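Local coordinates for protein putative tryptophan halogenase (Xanthomonas campestris pv. campestris, PDB 6Y1W) that is thought to be a flavin-dependent halogenase of the tryptophan halogenase family, probably using FAD to halogenate aromatic substrates, at residues F120-W124 / F136-C140; L394-T399 / V448-I454. All coordinates share one frame. Residue numbers count along the deposited sequence, not the author numbering.

Contact 1. Residues F120-W124 / F136-C140; sequences FQHFW and FGDYC
Residues 120-124 form helical backbone near the start of helix 120-129, with Trp124 N hydrogen-bonded to Phe120 O at 3.0 Å. They face the turn 136-140, where residues 136-138 adopt a 3-10 conformation (Tyr139 N to Phe136 O, 3.3 Å; Cys140 N to Gly137 O, 3.2 Å) and Cys140 is the N-cap of helix 141-148. The closest CA atoms across the pair are those of Trp124 and Phe136, 7.4 Å apart. Phe120, chi1 t, points toward the turn: its CD2 lies 3.7 Å from Phe136 CE1, and its CE2 3.9 Å from Tyr139 CB. The Phe120 and Tyr139 rings meet obliquely, centroids 5.6 Å apart and planes at 54°. Gln121 meets Phe136 CE1 with both its CA and its CB, each at 4.2 Å, while its NE2 hydrogen-bonds Gly430 O. Phe120, Trp124, Phe136 and Tyr139 form an aromatic cluster that packs the loop back onto the helix; helix 468-486 adds Phe474, Leu475 and Ile478 against Phe120. Trp124, one turn on and also chi1 t, receives the edge of Phe136 (chi1 t) on its indole face in a T-shaped pair, five-membered-ring centroid 5.0 Å from the Phe136 centroid, planes at 75°, with Trp124 CG 3.7 Å from Phe136 CD1. Trp124 CD1 approaches CE2 of Tyr139, whose chi1 is m, at 3.7 Å; Trp124 NE1 hydrogen-bonds Arg134 O, and Tyr139 OH hydrogen-bonds Arg134 N.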
loop_
_atom_site.group_PDB
_atom_site.type_symbol
_atom_site.label_atom_id
_atom_site.label_comp_id
_atom_site.label_asym_id
_atom_site.label_seq_id
_atom_site.Cartn_x
_atom_site.Cartn_y
_atom_site.Cartn_z
ATOM N N PHE A 120 -4.395 -10.543 -15.291
ATOM C CA PHE A 120 -5.104 -10.937 -16.518
ATOM C C PHE A 120 -4.257 -10.765 -17.774
ATOM O O PHE A 120 -4.387 -11.535 -18.737
ATOM C CB PHE A 120 -6.380 -10.091 -16.682
ATOM C CG PHE A 120 -7.074 -10.325 -18.022
ATOM C CD1 PHE A 120 -7.669 -11.544 -18.246
ATOM C CD2 PHE A 120 -7.143 -9.316 -18.989
ATOM C CE1 PHE A 120 -8.338 -11.798 -19.470
ATOM C CE2 PHE A 120 -7.786 -9.562 -20.227
ATOM C CZ PHE A 120 -8.372 -10.831 -20.456
ATOM N N GLN A 121 -3.429 -9.724 -17.817
ATOM C CA GLN A 121 -2.698 -9.423 -19.037
ATOM C C GLN A 121 -1.791 -10.566 -19.463
ATOM O O GLN A 121 -1.474 -10.657 -20.653
ATOM C CB GLN A 121 -1.907 -8.119 -18.913
ATOM C CG GLN A 121 -0.604 -8.188 -18.104
ATOM C CD GLN A 121 -0.809 -8.084 -16.596
ATOM O OE1 GLN A 121 -1.909 -8.298 -16.074
ATOM N NE2 GLN A 121 0.304 -7.860 -15.869
ATOM N N HIS A 122 -1.345 -11.419 -18.524
ATOM C CA HIS A 122 -0.506 -12.558 -18.913
ATOM C C HIS A 122 -1.296 -13.571 -19.714
ATOM O O HIS A 122 -0.794 -14.088 -20.721
ATOM C CB HIS A 122 0.129 -13.192 -17.672
ATOM C CG HIS A 122 1.076 -12.260 -16.997
ATOM N ND1 HIS A 122 2.325 -11.996 -17.513
ATOM C CD2 HIS A 122 0.920 -11.437 -15.931
ATOM C CE1 HIS A 122 2.921 -11.086 -16.768
ATOM N NE2 HIS A 122 2.088 -10.728 -15.800
ATOM N N PHE A 123 -2.553 -13.820 -19.327
ATOM C CA PHE A 123 -3.418 -14.690 -20.120
ATOM C C PHE A 123 -3.751 -14.038 -21.447
ATOM O O PHE A 123 -3.759 -14.708 -22.489
ATOM C CB PHE A 123 -4.679 -15.032 -19.328
ATOM C CG PHE A 123 -4.357 -15.722 -18.041
ATOM C CD1 PHE A 123 -4.133 -17.088 -18.013
ATOM C CD2 PHE A 123 -4.167 -14.981 -16.875
ATOM C CE1 PHE A 123 -3.768 -17.731 -16.837
ATOM C CE2 PHE A 123 -3.813 -15.604 -15.693
ATOM C CZ PHE A 123 -3.604 -16.977 -15.660
ATOM N N TRP A 124 -3.984 -12.724 -21.441
ATOM C CA TRP A 124 -4.271 -12.049 -22.708
ATOM C C TRP A 124 -3.074 -12.107 -23.654
ATOM O O TRP A 124 -3.248 -12.342 -24.855
ATOM C CB TRP A 124 -4.700 -10.607 -22.453
ATOM C CG TRP A 124 -5.091 -9.907 -23.703
ATOM C CD1 TRP A 124 -6.344 -9.869 -24.256
ATOM C CD2 TRP A 124 -4.248 -9.140 -24.573
ATOM N NE1 TRP A 124 -6.328 -9.123 -25.415
ATOM C CE2 TRP A 124 -5.053 -8.688 -25.647
ATOM C CE3 TRP A 124 -2.893 -8.814 -24.572
ATOM C CZ2 TRP A 124 -4.550 -7.898 -26.690
ATOM C CZ3 TRP A 124 -2.398 -8.044 -25.608
ATOM C CH2 TRP A 124 -3.219 -7.603 -26.660
ATOM N N PHE A 136 -7.505 -5.741 -26.247
ATOM C CA PHE A 136 -7.462 -5.721 -24.790
ATOM C C PHE A 136 -8.653 -4.983 -24.196
ATOM O O PHE A 136 -9.173 -5.380 -23.149
ATOM C CB PHE A 136 -6.157 -5.051 -24.327
ATOM C CG PHE A 136 -5.839 -5.265 -22.863
ATOM C CD1 PHE A 136 -5.636 -6.538 -22.376
ATOM C CD2 PHE A 136 -5.697 -4.182 -21.991
ATOM C CE1 PHE A 136 -5.323 -6.765 -21.042
ATOM C CE2 PHE A 136 -5.392 -4.390 -20.651
ATOM C CZ PHE A 136 -5.211 -5.677 -20.165
ATOM N N GLY A 137 -9.107 -3.908 -24.859
ATOM C CA GLY A 137 -10.209 -3.120 -24.300
ATOM C C GLY A 137 -11.535 -3.856 -24.246
ATOM O O GLY A 137 -12.393 -3.511 -23.429
ATOM N N ASP A 138 -11.720 -4.890 -25.086
ATOM C CA ASP A 138 -12.970 -5.645 -25.093
ATOM C C ASP A 138 -13.246 -6.378 -23.791
ATOM O O ASP A 138 -14.370 -6.849 -23.592
ATOM C CB ASP A 138 -12.981 -6.702 -26.217
ATOM C CG ASP A 138 -13.140 -6.071 -27.601
ATOM O OD1 ASP A 138 -13.237 -4.835 -27.676
ATOM O OD2 ASP A 138 -13.133 -6.788 -28.629
ATOM N N TYR A 139 -12.270 -6.477 -22.898
ATOM C CA TYR A 139 -12.423 -7.226 -21.660
ATOM C C TYR A 139 -12.628 -6.328 -20.440
ATOM O O TYR A 139 -12.532 -6.813 -19.318
ATOM C CB TYR A 139 -11.208 -8.157 -21.480
ATOM C CG TYR A 139 -11.025 -9.031 -22.712
ATOM C CD1 TYR A 139 -11.811 -10.183 -22.882
ATOM C CD2 TYR A 139 -10.077 -8.717 -23.685
ATOM C CE1 TYR A 139 -11.663 -10.971 -24.029
ATOM C CE2 TYR A 139 -9.937 -9.519 -24.839
ATOM C CZ TYR A 139 -10.728 -10.645 -24.976
ATOM O OH TYR A 139 -10.633 -11.444 -26.106
ATOM N N CYS A 140 -12.949 -5.048 -20.646
ATOM C CA CYS A 140 -13.109 -4.068 -19.567
ATOM C C CYS A 140 -14.439 -3.332 -19.733
ATOM O O CYS A 140 -14.641 -2.635 -20.740
ATOM C CB CYS A 140 -11.965 -3.056 -19.599
ATOM S SG CYS A 140 -12.130 -1.819 -18.303
#

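Contact 2. Residues L394-T399 / V448-I454; sequences LHYHAT and VMLGQGI
One carboxamide, that of Gln452, makes three hydrogen bonds to the other segment. Its NE2 donates to Ala398 O at 2.7 Å (N-H...O 154°) and to His395 O at 2.8 Å (161°), while its OE1 accepts from His395 ND1 at 2.7 Å (154°), lying near the imidazole plane. Gln452 reaches them with chi1 m and chi2 t; His395 has chi1 at -87°. Tyr104 OH also hydrogen-bonds Gln452 OE1, and His395 NE2 hydrogen-bonds OE2 of Glu347, a residue predicted to bind L-tryptophan. The contact joins the C-terminal ends of two helices beside that predicted site, with strand 102-107 touching His395 and Val448 through Tyr104, and Val448 through His106. Helix 371-397 ends with Ala398 N bonded to Leu394 O (3.0 Å) and Ala398 leaving helical angles at phi/psi -85/91. Helix 442-451 closes in a Schellman motif: Ile454 N to Met449 O is 2.9 Å, Gly453 N to Leu450 O is 3.1 Å, and Gly453 is the C' residue with phi 95°. CA atoms come closest at Ala398 and Gln452, 5.8 Å, widening to 7.6 Å between His395 and Val448. Outward, Leu394 CD2 makes apolar contacts with Val448 CG1 (3.7 Å) and Met449 CG (4.0 Å), as does Ala398 CB with Ile454 CD1 (4.1 Å). Val448 CG1 to His395 CE1 (3.6 Å) and Ala398 CB to Gln452 CB (4.0 Å) are van der Waals contacts. With Gln452 NE2 committed to two carbonyl oxygens, OE1 must accept, which puts a proton on His395 ND1.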
loop_
_atom_site.group_PDB
_atom_site.type_symbol
_atom_site.label_atom_id
_atom_site.label_comp_id
_atom_site.label_asym_id
_atom_site.label_seq_id
_atom_site.Cartn_x
_atom_site.Cartn_y
_atom_site.Cartn_z
ATOM N N LEU A 394 5.406 8.989 -18.613
ATOM C CA LEU A 394 5.166 7.810 -19.430
ATOM C C LEU A 394 4.382 8.133 -20.701
ATOM O O LEU A 394 4.694 7.614 -21.782
ATOM C CB LEU A 394 4.420 6.786 -18.581
ATOM C CG LEU A 394 3.855 5.604 -19.330
ATOM C CD1 LEU A 394 4.954 4.725 -19.979
ATOM C CD2 LEU A 394 3.022 4.768 -18.382
ATOM N N HIS A 395 3.381 9.015 -20.602
ATOM C CA HIS A 395 2.563 9.320 -21.780
ATOM C C HIS A 395 3.386 9.932 -22.913
ATOM O O HIS A 395 3.086 9.687 -24.086
ATOM C CB HIS A 395 1.430 10.265 -21.382
ATOM C CG HIS A 395 0.206 9.555 -20.884
ATOM N ND1 HIS A 395 -0.501 8.668 -21.679
ATOM C CD2 HIS A 395 -0.434 9.592 -19.686
ATOM C CE1 HIS A 395 -1.535 8.197 -20.993
ATOM N NE2 HIS A 395 -1.526 8.748 -19.787
ATOM N N TYR A 396 4.395 10.739 -22.583
ATOM C CA TYR A 396 5.217 11.389 -23.598
ATOM C C TYR A 396 6.356 10.496 -24.063
ATOM O O TYR A 396 6.746 10.574 -25.238
ATOM C CB TYR A 396 5.797 12.703 -23.057
ATOM C CG TYR A 396 4.763 13.796 -22.990
ATOM C CD1 TYR A 396 4.394 14.482 -24.130
ATOM C CD2 TYR A 396 4.160 14.156 -21.774
ATOM C CE1 TYR A 396 3.458 15.511 -24.098
ATOM C CE2 TYR A 396 3.201 15.182 -21.748
ATOM C CZ TYR A 396 2.876 15.852 -22.912
ATOM O OH TYR A 396 1.965 16.876 -22.931
ATOM N N HIS A 397 6.907 9.665 -23.171
ATOM C CA HIS A 397 8.112 8.895 -23.495
ATOM C C HIS A 397 7.803 7.614 -24.241
ATOM O O HIS A 397 8.603 7.192 -25.090
ATOM C CB HIS A 397 8.884 8.552 -22.210
ATOM C CG HIS A 397 10.270 8.010 -22.451
ATOM N ND1 HIS A 397 11.231 8.733 -23.128
ATOM C CD2 HIS A 397 10.863 6.853 -22.059
ATOM C CE1 HIS A 397 12.366 8.038 -23.140
ATOM N NE2 HIS A 397 12.173 6.896 -22.504
ATOM N N ALA A 398 6.679 6.967 -23.929
ATOM C CA ALA A 398 6.292 5.722 -24.598
ATOM C C ALA A 398 5.550 6.085 -25.882
ATOM O O ALA A 398 4.337 6.292 -25.889
ATOM C CB ALA A 398 5.450 4.857 -23.673
ATOM N N THR A 399 6.282 6.209 -26.997
ATOM C CA THR A 399 5.619 6.603 -28.236
ATOM C C THR A 399 6.429 6.068 -29.400
ATOM O O THR A 399 7.659 5.966 -29.304
ATOM C CB THR A 399 5.442 8.131 -28.388
ATOM O OG1 THR A 399 4.772 8.381 -29.628
ATOM C CG2 THR A 399 6.803 8.872 -28.377
ATOM N N VAL A 448 -2.063 1.785 -20.316
ATOM C CA VAL A 448 -1.291 2.835 -20.970
ATOM C C VAL A 448 -0.037 2.268 -21.637
ATOM O O VAL A 448 0.310 2.677 -22.754
ATOM C CB VAL A 448 -0.964 3.938 -19.956
ATOM C CG1 VAL A 448 -0.016 4.933 -20.539
ATOM C CG2 VAL A 448 -2.306 4.624 -19.585
ATOM N N MET A 449 0.681 1.349 -20.975
ATOM C CA MET A 449 1.882 0.830 -21.647
ATOM C C MET A 449 1.524 -0.017 -22.866
ATOM O O MET A 449 2.150 0.135 -23.926
ATOM C CB MET A 449 2.776 0.061 -20.678
ATOM C CG MET A 449 3.432 1.051 -19.732
ATOM S SD MET A 449 4.799 0.316 -18.773
ATOM C CE MET A 449 3.879 -0.639 -17.581
ATOM N N LEU A 450 0.498 -0.881 -22.776
ATOM C CA LEU A 450 0.104 -1.616 -23.979
ATOM C C LEU A 450 -0.415 -0.655 -25.041
ATOM O O LEU A 450 -0.094 -0.795 -26.241
ATOM C CB LEU A 450 -0.992 -2.627 -23.645
ATOM C CG LEU A 450 -0.622 -3.972 -23.066
ATOM C CD1 LEU A 450 -1.925 -4.739 -22.772
ATOM C CD2 LEU A 450 0.258 -4.734 -24.066
ATOM N N GLY A 451 -1.246 0.308 -24.621
ATOM C CA GLY A 451 -1.838 1.239 -25.574
ATOM C C GLY A 451 -0.832 2.092 -26.316
ATOM O O GLY A 451 -1.052 2.455 -27.481
ATOM N N GLN A 452 0.269 2.451 -25.658
ATOM C CA GLN A 452 1.300 3.277 -26.250
ATOM C C GLN A 452 2.463 2.452 -26.800
ATOM O O GLN A 452 3.498 3.020 -27.154
ATOM C CB GLN A 452 1.762 4.336 -25.263
ATOM C CG GLN A 452 0.537 5.209 -24.884
ATOM C CD GLN A 452 0.808 6.641 -24.486
ATOM O OE1 GLN A 452 -0.111 7.298 -23.993
ATOM N NE2 GLN A 452 2.010 7.161 -24.753
ATOM N N GLY A 453 2.286 1.144 -26.943
ATOM C CA GLY A 453 3.161 0.361 -27.806
ATOM C C GLY A 453 4.323 -0.328 -27.148
ATOM O O GLY A 453 5.263 -0.730 -27.856
ATOM N N ILE A 454 4.326 -0.455 -25.826
ATOM C CA ILE A 454 5.307 -1.313 -25.169
ATOM C C ILE A 454 4.830 -2.753 -25.317
ATOM O O ILE A 454 3.732 -3.105 -24.878
ATOM C CB ILE A 454 5.477 -0.930 -23.693
ATOM C CG1 ILE A 454 5.729 0.578 -23.541
ATOM C CG2 ILE A 454 6.609 -1.751 -23.067
ATOM C CD1 ILE A 454 6.959 1.125 -24.287
#

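Overall arrangement
Contact 1 closes before contact 2 opens along the chain; their centres lie about 17 Å apart, and they touch directly: Phe136 CD2 packs 3.9 Å from Leu450 CD1. Helix 442-451 provides this connection, since its Ile446 and Leu450 lie against Phe136, while its C-terminal end forms half of contact 2. The two contacts differ in their relation to the predicted active site. Between nearest side-chain atoms, His395 of contact 2 is about 3 Å from Glu347 and about 10 Å from Lys89, the predicted active-site lysine, whereas contact 1 lies away from the predicted FAD- and substrate-binding residues, beside a bound MES molecule, probably from the crystallisation liquor, that hydrogen-bonds Gln121 and His122.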